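Local atomic coordinates of fat acid-binding protein (Eubacterium ventriosum, PDB entry 3NYI), a protein that probably binds lipids, belonging to the DegV family, and here holds one molecule of stearic acid. Residues I7-D10 with S11-L15; F90-T94 with L95-S99; K254-E257 with S258-V262. One frame throughout, in Å; residues are numbered along the deposited sequence.

Contacts 1 and 2 are largely buried, with Leu95 of contact 2 at the surface, and share one sheet: strands 6-10 and 87-91 run parallel as neighbours, and Val8 O meets Phe90 N at 2.7 Å where the two stretches touch. Both are chain turns leaving the ends of these strands, rich in serine, threonine and aspartate oxygens that take up backbone N-H groups; contact 2 adds an aromatic ring and a hydroxyl that meet the stearic acid. Contact 3 is different in place and in chemistry. It lies at the end of helix 246-260, its centre about 27 Å from that of contact 1 and about 31 Å from that of contact 2, partly buried and held chiefly by main-chain helix bonds.

Contact 1: I7-D10 with S11-L15; sequences IVSD and SACDL
The turn in which strand 6-10 gives way to the short 3-10 segment 11-13 is tied by Asp10, whose side chain and carbonyl both meet the residues that follow. Ala12 N donates to Asp10 OD1 over 3.1 Å, the bond pattern of an Asx turn. It arrives from above the carboxylate plane, 44° out of it, and the methyl of Ala12 lies 3.4 Å from the same OD1. Asp10 CG sits between the backbone N and the carbonyl carbon (chi1 65°), which folds the carboxylate forward over the turn.

The carbonyl of Asp10 has two donors. Ser9 OG reaches Asp10 O at 2.9 Å, in the carbonyl plane and on a lone pair, while Cys13 N reaches the same Asp10 O at 3.5 Å, a weak but nearly straight bond (169°) that spans the turn. Ser9 OG also packs against Cys13, 3.5 Å from its CB, with SG alongside, which sets the hydroxyl between the strand and the turn. Leu15 N in turn points at Cys13 SG from 3.7 Å, a weak bond within the same loop.

Further partners fix the acid: Asp10 OD2 accepts from Ser99 OG and Ile92 N, and Asp10 OD1 from Gln131 NE2. Ser11 OG bonds with Asp42 OD2 and Leu30 N. Strand 6-10 lies between its parallel neighbours 25-33 and 87-91, and the turn sits at its end, with Ser9, Ala12 and Leu15 touching helix 128-143 and Asp10 reaching Tyr73 of helix 70-81.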
loop_
_atom_site.group_PDB
_atom_site.type_symbol
_atom_site.label_atom_id
_atom_site.label_comp_id
_atom_site.label_asym_id
_atom_site.label_seq_id
_atom_site.Cartn_x
_atom_site.Cartn_y
_atom_site.Cartn_z
ATOM N N ILE A 7 -16.782 -2.233 -1.862
ATOM C CA ILE A 7 -15.358 -2.454 -1.597
ATOM C C ILE A 7 -14.849 -1.457 -0.550
ATOM O O ILE A 7 -15.085 -0.254 -0.659
ATOM C CB ILE A 7 -14.548 -2.363 -2.897
ATOM C CG1 ILE A 7 -15.025 -3.453 -3.865
ATOM C CG2 ILE A 7 -13.049 -2.480 -2.618
ATOM C CD1 ILE A 7 -14.440 -3.364 -5.262
ATOM N N VAL A 8 -14.180 -1.975 0.479
ATOM C CA VAL A 8 -13.615 -1.149 1.538
ATOM C C VAL A 8 -12.113 -1.450 1.675
ATOM O O VAL A 8 -11.672 -2.574 1.436
ATOM C CB VAL A 8 -14.332 -1.417 2.890
ATOM C CG1 VAL A 8 -13.806 -0.484 4.007
ATOM C CG2 VAL A 8 -15.860 -1.279 2.724
ATOM N N SER A 9 -11.327 -0.436 2.017
ATOM C CA SER A 9 -9.908 -0.650 2.328
ATOM C C SER A 9 -9.514 0.275 3.457
ATOM O O SER A 9 -10.179 1.294 3.676
ATOM C CB SER A 9 -9.033 -0.363 1.103
ATOM O OG SER A 9 -7.646 -0.543 1.399
ATOM N N ASP A 10 -8.456 -0.082 4.190
ATOM C CA ASP A 10 -7.866 0.853 5.134
ATOM C C ASP A 10 -7.037 1.845 4.336
ATOM O O ASP A 10 -6.744 1.624 3.152
ATOM C CB ASP A 10 -7.070 0.146 6.253
ATOM C CG ASP A 10 -5.834 -0.601 5.742
ATOM O OD1 ASP A 10 -5.309 -0.221 4.684
ATOM O OD2 ASP A 10 -5.379 -1.556 6.424
ATOM N N SER A 11 -6.671 2.951 4.966
ATOM C CA SER A 11 -6.062 4.054 4.221
ATOM C C SER A 11 -4.631 3.792 3.756
ATOM O O SER A 11 -4.024 4.648 3.113
ATOM C CB SER A 11 -6.125 5.362 5.022
ATOM O OG SER A 11 -5.480 5.204 6.271
ATOM N N ALA A 12 -4.090 2.615 4.062
ATOM C CA ALA A 12 -2.723 2.305 3.642
ATOM C C ALA A 12 -2.618 2.121 2.132
ATOM O O ALA A 12 -1.515 2.156 1.593
ATOM C CB ALA A 12 -2.178 1.048 4.366
ATOM N N CYS A 13 -3.751 1.928 1.454
ATOM C CA CYS A 13 -3.732 1.641 0.002
ATOM C C CYS A 13 -3.361 2.872 -0.844
ATOM O O CYS A 13 -2.904 2.745 -1.981
ATOM C CB CYS A 13 -5.088 1.076 -0.452
ATOM S SG CYS A 13 -6.445 2.317 -0.469
ATOM N N ASP A 14 -3.568 4.061 -0.289
ATOM C CA ASP A 14 -3.143 5.306 -0.954
ATOM C C ASP A 14 -3.824 5.579 -2.315
ATOM O O ASP A 14 -3.300 6.332 -3.136
ATOM C CB ASP A 14 -1.614 5.326 -1.135
ATOM C CG ASP A 14 -0.867 5.350 0.183
ATOM O OD1 ASP A 14 -1.451 5.826 1.182
ATOM O OD2 ASP A 14 0.312 4.916 0.219
ATOM N N LEU A 15 -4.979 4.971 -2.552
ATOM C CA LEU A 15 -5.719 5.215 -3.786
ATOM C C LEU A 15 -6.138 6.675 -3.885
ATOM O O LEU A 15 -6.524 7.279 -2.891
ATOM C CB LEU A 15 -6.939 4.295 -3.868
ATOM C CG LEU A 15 -6.630 2.858 -4.288
ATOM C CD1 LEU A 15 -7.776 1.928 -3.890
ATOM C CD2 LEU A 15 -6.341 2.781 -5.794
#

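Contact 2: F90-T94 with L95-S99; sequences FTITT and LFSGS. With STE (stearic acid), chain C.
Phe96 stands between Thr93 and the bound stearic acid, and most carbons of its side chain have a neighbour on one or both. Its CB lies 3.9 Å from STE C5. With CG anti to the carbonyl carbon (chi1 -68°), the ring extends along the ligand chain. Thr93 CG2 sits over one face, 3.6 Å from the ring centroid and 23° off the normal, a CH-pi contact nearest CG and CD2. STE C7 lies over the opposite face, 3.8 Å above the plane and offset toward the rim. At the edge, near the ring plane, Ile92 CD1 meets CD2. Farther out, CE2 reaches STE C11 at 3.7 Å, and CZ ends beside C9 and C11 of the ligand. An alanine here would remove the ring and would probably open a gap between the ligand chain and the Thr93 methyl, leaving both less well held.

The backbone positions this ring. Phe96 N donates to Thr93 O over 3.0 Å, from above the carbonyl plane, and Leu95 N donates to Thr93 OG1, which also bonds Gly202 O. Next along the chain, Ser97 OG gives a bond of 2.6 Å to STE O1 and accepts from Ser99 N, making an ST turn; Thr65 OG1 is a second partner of the stearic acid. Packing is tight where Ile92 CG2 meets Ser97 CB, at 3.5 Å. A water lies within hydrogen-bonding distance of both Ile92 O and Ser97 O. The loop joins strand 87-91 to helix 99-113, with Gly98 as the N-cap. Thr91 and Thr94 rest on Tyr100 of that helix, Ile92 touches Gln131 of helix 128-143, and Phe96 packs on Ile204 of strand 203-210.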
loop_
_atom_site.group_PDB
_atom_site.type_symbol
_atom_site.label_atom_id
_atom_site.label_comp_id
_atom_site.label_asym_id
_atom_site.label_seq_id
_atom_site.Cartn_x
_atom_site.Cartn_y
_atom_site.Cartn_z
ATOM N N PHE A 90 -10.346 -4.819 2.240
ATOM C CA PHE A 90 -8.902 -5.091 2.141
ATOM C C PHE A 90 -8.115 -4.318 3.194
ATOM O O PHE A 90 -8.397 -3.155 3.466
ATOM C CB PHE A 90 -8.363 -4.670 0.773
ATOM C CG PHE A 90 -8.937 -5.437 -0.366
ATOM C CD1 PHE A 90 -8.244 -6.515 -0.906
ATOM C CD2 PHE A 90 -10.163 -5.080 -0.915
ATOM C CE1 PHE A 90 -8.768 -7.232 -1.969
ATOM C CE2 PHE A 90 -10.693 -5.788 -1.981
ATOM C CZ PHE A 90 -9.996 -6.868 -2.509
ATOM N N THR A 91 -7.105 -4.956 3.772
ATOM C CA THR A 91 -6.274 -4.273 4.749
ATOM C C THR A 91 -4.822 -4.423 4.371
ATOM O O THR A 91 -4.454 -5.293 3.569
ATOM C CB THR A 91 -6.439 -4.850 6.176
ATOM O OG1 THR A 91 -5.867 -6.160 6.231
ATOM C CG2 THR A 91 -7.898 -4.942 6.554
ATOM N N ILE A 92 -4.003 -3.567 4.965
ATOM C CA ILE A 92 -2.557 -3.680 4.847
ATOM C C ILE A 92 -2.129 -5.066 5.366
ATOM O O ILE A 92 -2.835 -5.676 6.182
ATOM C CB ILE A 92 -1.887 -2.545 5.663
ATOM C CG1 ILE A 92 -0.392 -2.408 5.324
ATOM C CG2 ILE A 92 -2.108 -2.768 7.185
ATOM C CD1 ILE A 92 0.293 -1.181 6.012
ATOM N N THR A 93 -0.986 -5.565 4.895
ATOM C CA THR A 93 -0.447 -6.845 5.373
ATOM C C THR A 93 -0.455 -6.988 6.898
ATOM O O THR A 93 -0.085 -6.068 7.623
ATOM C CB THR A 93 0.993 -7.101 4.865
ATOM O OG1 THR A 93 1.510 -8.287 5.481
ATOM C CG2 THR A 93 1.902 -5.931 5.192
ATOM N N THR A 94 -0.876 -8.157 7.379
ATOM C CA THR A 94 -0.927 -8.421 8.814
ATOM C C THR A 94 0.453 -8.385 9.433
ATOM O O THR A 94 0.581 -8.270 10.646
ATOM C CB THR A 94 -1.498 -9.817 9.123
ATOM O OG1 THR A 94 -0.836 -10.782 8.296
ATOM C CG2 THR A 94 -2.968 -9.860 8.851
ATOM N N LEU A 95 1.486 -8.526 8.608
ATOM C CA LEU A 95 2.860 -8.464 9.118
ATOM C C LEU A 95 3.321 -7.048 9.471
ATOM O O LEU A 95 4.344 -6.903 10.134
ATOM C CB LEU A 95 3.852 -9.139 8.139
ATOM C CG LEU A 95 3.571 -10.631 7.916
ATOM C CD1 LEU A 95 4.503 -11.255 6.853
ATOM C CD2 LEU A 95 3.675 -11.387 9.232
ATOM N N PHE A 96 2.590 -6.011 9.031
ATOM C CA PHE A 96 2.938 -4.626 9.373
ATOM C C PHE A 96 2.007 -4.037 10.438
ATOM O O PHE A 96 2.368 -3.082 11.108
ATOM C CB PHE A 96 2.848 -3.667 8.172
ATOM C CG PHE A 96 3.887 -3.897 7.098
ATOM C CD1 PHE A 96 4.973 -4.727 7.318
ATOM C CD2 PHE A 96 3.792 -3.224 5.879
ATOM C CE1 PHE A 96 5.929 -4.934 6.310
ATOM C CE2 PHE A 96 4.739 -3.418 4.884
ATOM C CZ PHE A 96 5.805 -4.276 5.103
ATOM N N SER A 97 0.785 -4.547 10.534
ATOM C CA SER A 97 -0.234 -3.833 11.302
ATOM C C SER A 97 -1.311 -4.772 11.789
ATOM O O SER A 97 -1.591 -5.777 11.152
ATOM C CB SER A 97 -0.881 -2.756 10.415
ATOM O OG SER A 97 -1.962 -2.124 11.065
ATOM N N GLY A 98 -1.940 -4.426 12.907
ATOM C CA GLY A 98 -3.091 -5.175 13.365
ATOM C C GLY A 98 -4.400 -4.714 12.731
ATOM O O GLY A 98 -5.475 -5.108 13.174
ATOM N N SER A 99 -4.308 -3.905 11.677
ATOM C CA SER A 99 -5.492 -3.447 10.953
ATOM C C SER A 99 -6.436 -4.591 10.557
ATOM O O SER A 99 -7.643 -4.516 10.769
ATOM C CB SER A 99 -5.068 -2.632 9.719
ATOM O OG SER A 99 -6.196 -2.189 8.992
HETATM C C1 STE C . -0.150 0.642 12.348
HETATM O O1 STE C . -0.798 -0.323 12.618
HETATM O O2 STE C . 0.267 1.334 13.230
HETATM C C2 STE C . 0.334 0.854 10.895
HETATM C C3 STE C . 1.796 0.367 10.731
HETATM C C4 STE C . 2.305 0.688 9.303
HETATM C C5 STE C . 3.661 0.000 9.026
HETATM C C6 STE C . 4.168 0.386 7.617
HETATM C C7 STE C . 5.574 -0.206 7.347
HETATM C C8 STE C . 5.951 0.083 5.871
HETATM C C9 STE C . 7.359 -0.460 5.536
HETATM C C10 STE C . 7.713 -0.061 4.077
HETATM C C11 STE C . 6.957 -0.986 3.122
HETATM C C12 STE C . 6.167 -0.277 1.998
HETATM C C13 STE C . 6.682 1.122 1.622
HETATM C C14 STE C . 6.740 1.169 0.071
HETATM C C15 STE C . 6.855 2.624 -0.440
HETATM C C16 STE C . 7.281 2.591 -1.929
HETATM C C17 STE C . 6.030 2.476 -2.826
HETATM C C18 STE C . 6.409 2.615 -4.319
HETATM O O HOH W 1 -3.216 -5.628 8.852
#

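Contact 3: K254-E257 with S258-V262; sequences KEVE and STLDV
Thr259 and Glu255 meet one turn apart on helix 246-260, where Glu255 O is gripped by two donors of the same residue. Thr259 N and Thr259 OG1 each come within 2.8 Å of Glu255 O, and they approach from opposite faces of the carbonyl plane. The hydroxyl gets there because OG1 is anti to the carbonyl carbon (chi1 -59°), folded back along the helix rather than outward.

The same i to i+4 spacing repeats on either side: Ser258 N donates to Lys254 O, and Leu260 N reaches Val256 O at 2.9 Å with a fairly straight N-H (160°). Beside it the side chains of Val256 and Leu260 cross at a slant, Val256 CG1 coming to 3.9 Å from Leu260 CD1, while Leu260 CB and CG lie close to Val256 O.

The pattern then changes. Glu257 O receives Val262 N at 3.2 Å, in its carbonyl plane and on a lone pair, whereas Asp261 N, although only 2.8 Å from Glu257 O, makes a weak, strongly bent bond. Glu257 CB and CG run beside Val262 O, CB at 3.2 Å from it, and the carboxylate beyond bonds Leu264 N through OE2.

In the next shell, Val256 and Thr259 pack on Leu221 and Leu260 on Leu228, both of helix 213-231, while Lys233 NZ bonds Asp261 O. Asp261 leaves the helix with positive phi (58°), and the bond from Val262 N to Glu257 O links residues five apart; together these fit a Schellman-like C-cap, with the six-to-one bond present. It closes the helix of the beta-alpha-beta unit that joins strand 236-242 to its parallel neighbour 270-271.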
loop_
_atom_site.group_PDB
_atom_site.type_symbol
_atom_site.label_atom_id
_atom_site.label_comp_id
_atom_site.label_asym_id
_atom_site.label_seq_id
_atom_site.Cartn_x
_atom_site.Cartn_y
_atom_site.Cartn_z
ATOM N N LYS A 254 9.015 8.483 -15.887
ATOM C CA LYS A 254 9.542 8.475 -17.247
ATOM C C LYS A 254 10.665 7.454 -17.361
ATOM O O LYS A 254 10.749 6.718 -18.345
ATOM C CB LYS A 254 10.021 9.872 -17.652
ATOM C CG LYS A 254 8.888 10.872 -17.866
ATOM C CD LYS A 254 9.422 12.247 -18.253
ATOM C CE LYS A 254 8.292 13.196 -18.635
ATOM N NZ LYS A 254 8.793 14.543 -19.049
ATOM N N GLU A 255 11.519 7.409 -16.342
ATOM C CA GLU A 255 12.620 6.450 -16.294
ATOM C C GLU A 255 12.099 5.021 -16.252
ATOM O O GLU A 255 12.683 4.126 -16.864
ATOM C CB GLU A 255 13.506 6.689 -15.072
ATOM C CG GLU A 255 14.110 8.079 -14.977
ATOM C CD GLU A 255 14.703 8.359 -13.601
ATOM O OE1 GLU A 255 15.152 7.401 -12.927
ATOM O OE2 GLU A 255 14.718 9.540 -13.195
ATOM N N VAL A 256 11.015 4.804 -15.511
ATOM C CA VAL A 256 10.409 3.475 -15.431
ATOM C C VAL A 256 9.916 3.025 -16.803
ATOM O O VAL A 256 10.212 1.912 -17.247
ATOM C CB VAL A 256 9.236 3.435 -14.431
ATOM C CG1 VAL A 256 8.474 2.114 -14.531
ATOM C CG2 VAL A 256 9.728 3.668 -12.995
ATOM N N GLU A 257 9.171 3.896 -17.478
ATOM C CA GLU A 257 8.580 3.533 -18.756
ATOM C C GLU A 257 9.673 3.236 -19.773
ATOM O O GLU A 257 9.581 2.273 -20.533
ATOM C CB GLU A 257 7.651 4.637 -19.274
ATOM C CG GLU A 257 6.352 4.766 -18.479
ATOM C CD GLU A 257 5.347 5.685 -19.147
ATOM O OE1 GLU A 257 5.752 6.464 -20.038
ATOM O OE2 GLU A 257 4.149 5.622 -18.786
ATOM N N SER A 258 10.704 4.074 -19.762
ATOM C CA SER A 258 11.834 3.956 -20.664
ATOM C C SER A 258 12.649 2.696 -20.374
ATOM O O SER A 258 12.963 1.920 -21.278
ATOM C CB SER A 258 12.722 5.198 -20.525
ATOM O OG SER A 258 13.963 5.023 -21.180
ATOM N N THR A 259 12.984 2.489 -19.107
ATOM C CA THR A 259 13.850 1.370 -18.742
ATOM C C THR A 259 13.162 0.017 -18.911
ATOM O O THR A 259 13.758 -0.943 -19.410
ATOM C CB THR A 259 14.392 1.524 -17.316
ATOM O OG1 THR A 259 15.136 2.744 -17.226
ATOM C CG2 THR A 259 15.304 0.355 -16.950
ATOM N N LEU A 260 11.897 -0.047 -18.524
ATOM C CA LEU A 260 11.152 -1.296 -18.562
ATOM C C LEU A 260 10.411 -1.496 -19.880
ATOM O O LEU A 260 9.943 -2.599 -20.165
ATOM C CB LEU A 260 10.150 -1.351 -17.408
ATOM C CG LEU A 260 10.701 -1.157 -16.000
ATOM C CD1 LEU A 260 9.620 -1.534 -14.986
ATOM C CD2 LEU A 260 11.961 -1.976 -15.797
ATOM N N ASP A 261 10.304 -0.434 -20.677
ATOM C CA ASP A 261 9.536 -0.479 -21.921
ATOM C C ASP A 261 8.084 -0.861 -21.635
ATOM O O ASP A 261 7.542 -1.808 -22.210
ATOM C CB ASP A 261 10.157 -1.461 -22.919
ATOM C CG ASP A 261 9.518 -1.368 -24.294
ATOM O OD1 ASP A 261 9.131 -0.247 -24.691
ATOM O OD2 ASP A 261 9.398 -2.410 -24.972
ATOM N N VAL A 262 7.462 -0.131 -20.715
ATOM C CA VAL A 262 6.053 -0.319 -20.436
ATOM C C VAL A 262 5.372 1.034 -20.370
ATOM O O VAL A 262 6.029 2.074 -20.346
ATOM C CB VAL A 262 5.833 -1.044 -19.096
ATOM C CG1 VAL A 262 6.539 -2.387 -19.106
ATOM C CG2 VAL A 262 6.337 -0.180 -17.934
#